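Long-range contact in glycoprotein (PDB 5MDM), which probably attaches the virus to host receptors and, triggered by endosomal acidity, drives fusion of the viral and endosomal membranes: residues I4-P16 and I360-P374. Residues are numbered along the deposited sequence; the frame is centred on the assembly and turned at random.
Sequences IAFPENTKLDWKP and IWTQWFKYGDMEIGP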
ATOM      1  N   ILE A   4     -11.721 -10.339 -17.782  1.00 85.43           N
ATOM      2  CA  ILE A   4     -12.825  -9.498 -18.201  1.00 75.47           C
ATOM      3  C   ILE A   4     -14.073 -10.347 -18.173  1.00 75.97           C
ATOM      4  O   ILE A   4     -13.996 -11.579 -18.160  1.00 65.34           O
ATOM      5  CB  ILE A   4     -12.647  -8.987 -19.642  1.00 80.75           C
ATOM      6  CG1 ILE A   4     -12.459 -10.163 -20.603  1.00 77.15           C
ATOM      7  CG2 ILE A   4     -11.482  -8.012 -19.740  1.00 82.65           C
ATOM      8  CD1 ILE A   4     -12.471  -9.762 -22.052  1.00 83.13           C
ATOM      9  N   ALA A   5     -15.224  -9.689 -18.146  1.00 73.78           N
ATOM     10  CA  ALA A   5     -16.485 -10.378 -18.361  1.00 73.93           C
ATOM     11  C   ALA A   5     -16.879 -10.064 -19.790  1.00 79.43           C
ATOM     12  O   ALA A   5     -16.939  -8.898 -20.179  1.00 84.95           O
ATOM     13  CB  ALA A   5     -17.540  -9.902 -17.385  1.00 68.95           C
ATOM     14  N   PHE A   6     -17.128 -11.106 -20.571  1.00 75.81           N
ATOM     15  CA  PHE A   6     -17.300 -10.948 -22.005  1.00 77.90           C
ATOM     16  C   PHE A   6     -18.375 -11.906 -22.509  1.00 83.43           C
ATOM     17  O   PHE A   6     -18.536 -12.990 -21.957  1.00 94.29           O
ATOM     18  CB  PHE A   6     -15.965 -11.234 -22.691  1.00 82.61           C
ATOM     19  CG  PHE A   6     -15.881 -10.728 -24.095  1.00 86.24           C
ATOM     20  CD1 PHE A   6     -16.050 -11.585 -25.168  1.00 93.16           C
ATOM     21  CD2 PHE A   6     -15.634  -9.389 -24.342  1.00 82.72           C
ATOM     22  CE1 PHE A   6     -15.974 -11.114 -26.461  1.00104.40           C
ATOM     23  CE2 PHE A   6     -15.557  -8.912 -25.629  1.00 92.74           C
ATOM     24  CZ  PHE A   6     -15.728  -9.775 -26.693  1.00106.66           C
ATOM     25  N   PRO A   7     -19.125 -11.510 -23.548  1.00 81.28           N
ATOM     26  CA  PRO A   7     -20.109 -12.444 -24.112  1.00 92.37           C
ATOM     27  C   PRO A   7     -19.451 -13.756 -24.544  1.00 97.87           C
ATOM     28  O   PRO A   7     -18.384 -13.738 -25.160  1.00 91.97           O
ATOM     29  CB  PRO A   7     -20.671 -11.683 -25.323  1.00 88.08           C
ATOM     30  CG  PRO A   7     -19.697 -10.576 -25.585  1.00 83.22           C
ATOM     31  CD  PRO A   7     -19.146 -10.214 -24.240  1.00 80.96           C
ATOM     32  N   GLU A   8     -20.074 -14.880 -24.200  1.00103.93           N
ATOM     33  CA  GLU A   8     -19.479 -16.191 -24.443  1.00103.99           C
ATOM     34  C   GLU A   8     -19.309 -16.508 -25.928  1.00109.89           C
ATOM     35  O   GLU A   8     -18.235 -16.923 -26.359  1.00104.14           O
ATOM     36  CB  GLU A   8     -20.281 -17.290 -23.741  1.00102.23           C
ATOM     37  CG  GLU A   8     -21.772 -17.244 -23.996  1.00111.32           C
ATOM     38  CD  GLU A   8     -22.533 -18.266 -23.178  1.00123.11           C
ATOM     39  OE1 GLU A   8     -21.908 -18.965 -22.349  1.00117.24           O
ATOM     40  OE2 GLU A   8     -23.764 -18.371 -23.370  1.00134.73           O
ATOM     41  N   ASN A   9     -20.363 -16.296 -26.709  1.00116.14           N
ATOM     42  CA  ASN A   9     -20.314 -16.571 -28.141  1.00113.26           C
ATOM     43  C   ASN A   9     -19.522 -15.513 -28.904  1.00102.45           C
ATOM     44  O   ASN A   9     -19.474 -14.350 -28.506  1.00 95.11           O
ATOM     45  CB  ASN A   9     -21.727 -16.703 -28.719  1.00117.86           C
ATOM     46  CG  ASN A   9     -22.631 -17.564 -27.854  1.00123.18           C
ATOM     47  OD1 ASN A   9     -23.411 -17.048 -27.051  1.00139.62           O
ATOM     48  ND2 ASN A   9     -22.523 -18.880 -28.005  1.00106.40           N
ATOM     49  N   THR A  10     -18.900 -15.932 -30.000  1.00105.92           N
ATOM     50  CA  THR A  10     -18.079 -15.044 -30.813  1.00103.36           C
ATOM     51  C   THR A  10     -18.953 -14.232 -31.758  1.00109.62           C
ATOM     52  O   THR A  10     -18.491 -13.280 -32.386  1.00112.87           O
ATOM     53  CB  THR A  10     -17.054 -15.842 -31.635  1.00115.29           C
ATOM     54  OG1 THR A  10     -17.732 -16.614 -32.635  1.00122.99           O
ATOM     55  CG2 THR A  10     -16.271 -16.779 -30.737  1.00119.96           C
ATOM     56  N   LYS A  11     -20.218 -14.632 -31.859  1.00113.26           N
ATOM     57  CA  LYS A  11     -21.203 -13.923 -32.666  1.00117.92           C
ATOM     58  C   LYS A  11     -22.503 -13.809 -31.881  1.00116.87           C
ATOM     59  O   LYS A  11     -22.885 -14.733 -31.158  1.00118.87           O
ATOM     60  CB  LYS A  11     -21.460 -14.653 -33.990  1.00126.05           C
ATOM     61  CG  LYS A  11     -20.254 -14.744 -34.917  1.00123.62           C
ATOM     62  CD  LYS A  11     -20.587 -15.512 -36.186  1.00128.14           C
ATOM     63  CE  LYS A  11     -21.677 -14.812 -36.992  1.00142.98           C
ATOM     64  NZ  LYS A  11     -21.969 -15.492 -38.293  1.00148.74           N
ATOM     65  N   LEU A  12     -23.177 -12.674 -32.020  1.00112.19           N
ATOM     66  CA  LEU A  12     -24.461 -12.467 -31.367  1.00118.46           C
ATOM     67  C   LEU A  12     -25.499 -11.967 -32.366  1.00126.92           C
ATOM     68  O   LEU A  12     -25.156 -11.358 -33.379  1.00118.42           O
ATOM     69  CB  LEU A  12     -24.325 -11.473 -30.210  1.00117.59           C
ATOM     70  CG  LEU A  12     -23.465 -11.908 -29.022  1.00114.20           C
ATOM     71  CD1 LEU A  12     -23.371 -10.785 -28.002  1.00109.31           C
ATOM     72  CD2 LEU A  12     -24.024 -13.173 -28.387  1.00115.49           C
ATOM     73  N   ASP A  13     -26.769 -12.232 -32.078  1.00139.70           N
ATOM     74  CA  ASP A  13     -27.855 -11.717 -32.898  1.00143.00           C
ATOM     75  C   ASP A  13     -28.189 -10.290 -32.467  1.00140.12           C
ATOM     76  O   ASP A  13     -28.804 -10.074 -31.418  1.00138.57           O
ATOM     77  CB  ASP A  13     -29.087 -12.615 -32.784  1.00151.05           C
ATOM     78  CG  ASP A  13     -30.192 -12.208 -33.736  1.00170.02           C
ATOM     79  OD1 ASP A  13     -29.877 -11.753 -34.857  1.00175.68           O
ATOM     80  OD2 ASP A  13     -31.378 -12.341 -33.364  1.00178.36           O
ATOM     81  N   TRP A  14     -27.769  -9.321 -33.277  1.00135.03           N
ATOM     82  CA  TRP A  14     -27.959  -7.909 -32.954  1.00125.70           C
ATOM     83  C   TRP A  14     -29.293  -7.357 -33.453  1.00127.77           C
ATOM     84  O   TRP A  14     -29.786  -7.744 -34.515  1.00133.15           O
ATOM     85  CB  TRP A  14     -26.807  -7.064 -33.510  1.00118.69           C
ATOM     86  CG  TRP A  14     -25.463  -7.417 -32.940  1.00124.50           C
ATOM     87  CD1 TRP A  14     -24.553  -8.279 -33.472  1.00123.24           C
ATOM     88  CD2 TRP A  14     -24.880  -6.916 -31.726  1.00129.70           C
ATOM     89  NE1 TRP A  14     -23.439  -8.347 -32.668  1.00123.31           N
ATOM     90  CE2 TRP A  14     -23.615  -7.521 -31.591  1.00125.50           C
ATOM     91  CE3 TRP A  14     -25.306  -6.016 -30.740  1.00120.06           C
ATOM     92  CZ2 TRP A  14     -22.772  -7.257 -30.511  1.00119.19           C
ATOM     93  CZ3 TRP A  14     -24.470  -5.756 -29.670  1.00108.14           C
ATOM     94  CH2 TRP A  14     -23.216  -6.373 -29.566  1.00110.31           C
ATOM     95  N   LYS A  15     -29.872  -6.455 -32.667  1.00126.33           N
ATOM     96  CA  LYS A  15     -31.094  -5.753 -33.034  1.00132.88           C
ATOM     97  C   LYS A  15     -30.935  -4.297 -32.619  1.00135.78           C
ATOM     98  O   LYS A  15     -30.267  -4.005 -31.627  1.00141.53           O
ATOM     99  CB  LYS A  15     -32.306  -6.370 -32.331  1.00136.53           C
ATOM    100  CG  LYS A  15     -32.601  -7.813 -32.722  1.00142.88           C
ATOM    101  CD  LYS A  15     -33.202  -8.590 -31.557  1.00144.34           C
ATOM    102  CE  LYS A  15     -34.436  -7.896 -30.994  1.00147.70           C
ATOM    103  NZ  LYS A  15     -34.960  -8.595 -29.786  1.00149.91           N
ATOM    104  N   PRO A  16     -31.534  -3.373 -33.382  1.00127.71           N
ATOM    105  CA  PRO A  16     -31.418  -1.945 -33.068  1.00127.13           C
ATOM    106  C   PRO A  16     -32.101  -1.576 -31.752  1.00125.91           C
ATOM    107  O   PRO A  16     -33.217  -2.022 -31.485  1.00127.20           O
ATOM    108  CB  PRO A  16     -32.136  -1.270 -34.241  1.00122.66           C
ATOM    109  CG  PRO A  16     -32.092  -2.274 -35.338  1.00128.89           C
ATOM    110  CD  PRO A  16     -32.220  -3.600 -34.662  1.00126.18           C
ATOM    111  N   ILE A 360     -12.718 -15.381 -29.036  1.00123.09           N
ATOM    112  CA  ILE A 360     -13.753 -14.904 -28.124  1.00120.41           C
ATOM    113  C   ILE A 360     -14.774 -14.013 -28.824  1.00122.61           C
ATOM    114  O   ILE A 360     -15.931 -13.943 -28.408  1.00126.29           O
ATOM    115  CB  ILE A 360     -13.145 -14.174 -26.914  1.00116.01           C
ATOM    116  CG1 ILE A 360     -12.480 -12.865 -27.342  1.00116.84           C
ATOM    117  CG2 ILE A 360     -12.138 -15.068 -26.217  1.00109.41           C
ATOM    118  CD1 ILE A 360     -11.804 -12.126 -26.203  1.00113.37           C
ATOM    119  N   TRP A 361     -14.341 -13.339 -29.886  1.00123.72           N
ATOM    120  CA  TRP A 361     -15.239 -12.539 -30.715  1.00126.98           C
ATOM    121  C   TRP A 361     -14.709 -12.409 -32.141  1.00132.52           C
ATOM    122  O   TRP A 361     -13.527 -12.129 -32.349  1.00134.75           O
ATOM    123  CB  TRP A 361     -15.454 -11.149 -30.112  1.00119.89           C
ATOM    124  CG  TRP A 361     -16.515 -10.382 -30.830  1.00116.83           C
ATOM    125  CD1 TRP A 361     -16.336  -9.415 -31.776  1.00110.76           C
ATOM    126  CD2 TRP A 361     -17.930 -10.539 -30.678  1.00118.33           C
ATOM    127  NE1 TRP A 361     -17.553  -8.954 -32.215  1.00111.65           N
ATOM    128  CE2 TRP A 361     -18.547  -9.630 -31.559  1.00121.67           C
ATOM    129  CE3 TRP A 361     -18.733 -11.360 -29.881  1.00119.35           C
ATOM    130  CZ2 TRP A 361     -19.933  -9.515 -31.660  1.00133.78           C
ATOM    131  CZ3 TRP A 361     -20.107 -11.246 -29.984  1.00125.82           C
ATOM    132  CH2 TRP A 361     -20.694 -10.332 -30.866  1.00134.03           C
ATOM    133  N   THR A 362     -15.589 -12.600 -33.120  1.00127.84           N
ATOM    134  CA  THR A 362     -15.176 -12.590 -34.518  1.00126.00           C
ATOM    135  C   THR A 362     -16.156 -11.860 -35.433  1.00132.89           C
ATOM    136  O   THR A 362     -15.958 -11.805 -36.646  1.00141.95           O
ATOM    137  CB  THR A 362     -15.005 -14.014 -35.046  1.00128.91           C
ATOM    138  OG1 THR A 362     -14.601 -13.963 -36.419  1.00153.13           O
ATOM    139  CG2 THR A 362     -16.317 -14.772 -34.946  1.00119.97           C
ATOM    140  N   GLN A 363     -17.213 -11.304 -34.848  1.00130.05           N
ATOM    141  CA  GLN A 363     -18.249 -10.611 -35.610  1.00125.86           C
ATOM    142  C   GLN A 363     -18.029  -9.098 -35.572  1.00118.98           C
ATOM    143  O   GLN A 363     -18.665  -8.386 -34.798  1.00120.43           O
ATOM    144  CB  GLN A 363     -19.627 -10.966 -35.045  1.00121.17           C
ATOM    145  CG  GLN A 363     -20.808 -10.370 -35.787  1.00117.59           C
ATOM    146  CD  GLN A 363     -22.101 -10.545 -35.020  1.00125.22           C
ATOM    147  OE1 GLN A 363     -22.109 -11.058 -33.900  1.00127.27           O
ATOM    148  NE2 GLN A 363     -23.205 -10.116 -35.616  1.00132.29           N
ATOM    149  N   TRP A 364     -17.123  -8.613 -36.414  1.00121.55           N
ATOM    150  CA  TRP A 364     -16.714  -7.209 -36.379  1.00127.93           C
ATOM    151  C   TRP A 364     -17.548  -6.311 -37.290  1.00128.97           C
ATOM    152  O   TRP A 364     -17.868  -6.682 -38.419  1.00137.01           O
ATOM    153  CB  TRP A 364     -15.231  -7.095 -36.732  1.00138.38           C
ATOM    154  CG  TRP A 364     -14.377  -7.958 -35.874  1.00139.53           C
ATOM    155  CD1 TRP A 364     -13.941  -9.221 -36.153  1.00142.41           C
ATOM    156  CD2 TRP A 364     -13.871  -7.634 -34.578  1.00142.05           C
ATOM    157  NE1 TRP A 364     -13.184  -9.700 -35.111  1.00145.90           N
ATOM    158  CE2 TRP A 364     -13.127  -8.743 -34.131  1.00144.91           C
ATOM    159  CE3 TRP A 364     -13.974  -6.512 -33.751  1.00141.72           C
ATOM    160  CZ2 TRP A 364     -12.489  -8.763 -32.894  1.00143.99           C
ATOM    161  CZ3 TRP A 364     -13.337  -6.531 -32.527  1.00140.14           C
ATOM    162  CH2 TRP A 364     -12.605  -7.648 -32.108  1.00141.54           C
ATOM    163  N   PHE A 365     -17.891  -5.126 -36.795  1.00128.41           N
ATOM    164  CA  PHE A 365     -18.714  -4.191 -37.555  1.00132.81           C
ATOM    165  C   PHE A 365     -17.917  -2.989 -38.038  1.00142.49           C
ATOM    166  O   PHE A 365     -16.998  -2.532 -37.365  1.00135.31           O
ATOM    167  CB  PHE A 365     -19.914  -3.725 -36.729  1.00127.28           C
ATOM    168  CG  PHE A 365     -20.888  -4.820 -36.411  1.00125.07           C
ATOM    169  CD1 PHE A 365     -21.726  -5.323 -37.392  1.00119.82           C
ATOM    170  CD2 PHE A 365     -20.966  -5.347 -35.133  1.00124.91           C
ATOM    171  CE1 PHE A 365     -22.624  -6.332 -37.109  1.00120.62           C
ATOM    172  CE2 PHE A 365     -21.866  -6.358 -34.842  1.00127.58           C
ATOM    173  CZ  PHE A 365     -22.694  -6.852 -35.834  1.00125.42           C
ATOM    174  N   LYS A 366     -18.280  -2.486 -39.213  1.00157.48           N
ATOM    175  CA  LYS A 366     -17.634  -1.313 -39.785  1.00162.57           C
ATOM    176  C   LYS A 366     -17.889  -0.096 -38.902  1.00161.39           C
ATOM    177  O   LYS A 366     -19.021   0.374 -38.793  1.00168.04           O
ATOM    178  CB  LYS A 366     -18.160  -1.062 -41.199  1.00171.18           C
ATOM    179  CG  LYS A 366     -17.436   0.039 -41.957  1.00179.49           C
ATOM    180  CD  LYS A 366     -16.004  -0.356 -42.277  1.00182.56           C
ATOM    181  CE  LYS A 366     -15.336   0.671 -43.178  1.00184.15           C
ATOM    182  NZ  LYS A 366     -16.068   0.851 -44.462  1.00187.74           N
ATOM    183  N   TYR A 367     -16.836   0.400 -38.263  1.00153.60           N
ATOM    184  CA  TYR A 367     -16.945   1.556 -37.377  1.00148.76           C
ATOM    185  C   TYR A 367     -15.935   2.623 -37.778  1.00149.84           C
ATOM    186  O   TYR A 367     -14.870   2.751 -37.169  1.00134.89           O
ATOM    187  CB  TYR A 367     -16.733   1.130 -35.923  1.00149.70           C
ATOM    188  CG  TYR A 367     -16.818   2.256 -34.914  1.00146.79           C
ATOM    189  CD1 TYR A 367     -18.042   2.810 -34.562  1.00137.34           C
ATOM    190  CD2 TYR A 367     -15.674   2.749 -34.299  1.00145.44           C
ATOM    191  CE1 TYR A 367     -18.120   3.835 -33.639  1.00129.91           C
ATOM    192  CE2 TYR A 367     -15.741   3.773 -33.378  1.00137.20           C
ATOM    193  CZ  TYR A 367     -16.965   4.313 -33.051  1.00131.25           C
ATOM    194  OH  TYR A 367     -17.029   5.333 -32.131  1.00129.46           O
ATOM    195  N   GLY A 368     -16.274   3.384 -38.814  1.00163.31           N
ATOM    196  CA  GLY A 368     -15.362   4.366 -39.369  1.00166.71           C
ATOM    197  C   GLY A 368     -14.234   3.697 -40.131  1.00168.07           C
ATOM    198  O   GLY A 368     -14.473   2.898 -41.037  1.00163.57           O
ATOM    199  N   ASP A 369     -13.001   4.019 -39.754  1.00173.22           N
ATOM    200  CA  ASP A 369     -11.820   3.445 -40.390  1.00179.88           C
ATOM    201  C   ASP A 369     -11.507   2.048 -39.853  1.00175.61           C
ATOM    202  O   ASP A 369     -10.814   1.262 -40.501  1.00174.38           O
ATOM    203  CB  ASP A 369     -10.613   4.364 -40.182  1.00180.95           C
ATOM    204  CG  ASP A 369     -10.392   4.713 -38.719  1.00173.73           C
ATOM    205  OD1 ASP A 369     -11.386   4.977 -38.009  1.00165.32           O
ATOM    206  OD2 ASP A 369      -9.223   4.719 -38.277  1.00175.42           O
ATOM    207  N   MET A 370     -12.027   1.747 -38.666  1.00170.33           N
ATOM    208  CA  MET A 370     -11.719   0.497 -37.979  1.00156.72           C
ATOM    209  C   MET A 370     -12.967  -0.332 -37.694  1.00146.73           C
ATOM    210  O   MET A 370     -14.090   0.124 -37.901  1.00140.14           O
ATOM    211  CB  MET A 370     -10.978   0.790 -36.673  1.00140.47           C
ATOM    212  CG  MET A 370     -11.643   1.854 -35.822  1.00131.32           C
ATOM    213  SD  MET A 370     -10.533   2.519 -34.570  1.00179.27           S
ATOM    214  CE  MET A 370      -9.221   3.158 -35.609  1.00141.82           C
ATOM    215  N   GLU A 371     -12.761  -1.558 -37.226  1.00146.11           N
ATOM    216  CA  GLU A 371     -13.873  -2.425 -36.858  1.00151.91           C
ATOM    217  C   GLU A 371     -14.130  -2.384 -35.350  1.00150.81           C
ATOM    218  O   GLU A 371     -13.198  -2.275 -34.550  1.00150.02           O
ATOM    219  CB  GLU A 371     -13.626  -3.864 -37.324  1.00155.10           C
ATOM    220  CG  GLU A 371     -13.663  -4.063 -38.839  1.00159.27           C
ATOM    221  CD  GLU A 371     -12.291  -3.975 -39.488  1.00154.85           C
ATOM    222  OE1 GLU A 371     -11.834  -4.993 -40.051  1.00150.22           O
ATOM    223  OE2 GLU A 371     -11.672  -2.890 -39.443  1.00153.02           O
ATOM    224  N   ILE A 372     -15.400  -2.466 -34.970  1.00143.10           N
ATOM    225  CA  ILE A 372     -15.781  -2.441 -33.565  1.00130.84           C
ATOM    226  C   ILE A 372     -16.614  -3.670 -33.215  1.00132.16           C
ATOM    227  O   ILE A 372     -17.289  -4.250 -34.074  1.00129.57           O
ATOM    228  CB  ILE A 372     -16.560  -1.154 -33.207  1.00121.18           C
ATOM    229  CG1 ILE A 372     -16.362  -0.785 -31.739  1.00104.99           C
ATOM    230  CG2 ILE A 372     -18.040  -1.294 -33.543  1.00128.47           C
ATOM    231  CD1 ILE A 372     -17.071   0.487 -31.342  1.00 99.45           C
ATOM    232  N   GLY A 373     -16.548  -4.069 -31.948  1.00132.38           N
ATOM    233  CA  GLY A 373     -17.279  -5.225 -31.466  1.00129.17           C
ATOM    234  C   GLY A 373     -18.212  -4.873 -30.327  1.00118.86           C
ATOM    235  O   GLY A 373     -18.692  -3.743 -30.241  1.00121.01           O
ATOM    236  N   PRO A 374     -18.472  -5.840 -29.435  1.00113.56           N
ATOM    237  CA  PRO A 374     -19.392  -5.616 -28.319  1.00113.25           C
ATOM    238  C   PRO A 374     -18.779  -4.704 -27.263  1.00105.23           C
ATOM    239  O   PRO A 374     -17.609  -4.870 -26.918  1.00 98.93           O
ATOM    240  CB  PRO A 374     -19.600  -7.024 -27.755  1.00112.60           C
ATOM    241  CG  PRO A 374     -18.349  -7.748 -28.095  1.00112.58           C
ATOM    242  CD  PRO A 374     -17.878  -7.187 -29.405  1.00116.33           C
TER
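Gln363 meets the backbone of Leu12 with its side-chain amide, an example of a side-chain amide pairing with both the N-H and the C=O of one residue, as a neighbouring strand can. Its OE1 accepts the N-H of Leu12 at 2.7 Å from N, nearly straight at 163°, while NE2 donates to Leu12 O at 3.2 Å, lying in that carbonyl's plane; two bonds to one residue fix the rotation of the amide. An extended chain, with CG anti to the backbone N (chi1 -177°), carries the amide past Lys11 to the Leu12 backbone. Beside it, Thr10 O takes the N-H of Thr362 at 3.1 Å from N, and a weak bond from Gln363 N.

The same Thr10 O rests over one face of the Trp361 indole, whose edge receives CG of Leu12, 3.6 Å from CZ3. The opposite face is covered from within its own segment by Pro374, whose CG also lies 3.6 Å from CZ of Phe6. In this class III fusion glycoprotein the contact joins two antiparallel sheets, one holding strands 2-7 and 15-16 with 325-338, the other edged by the 365-372 hairpin, which turns through a type II' turn from Tyr367 to Met370. Phe365, on its first strand, points its ring edge at the face of Trp14 in a T-shaped pair, centroids 4.8 Å apart and planes at 84°.

Farther out, Thr320 and Ile322 of strand 316-322 pack on Trp14. Arg350 hydrogen-bonds Glu8 O.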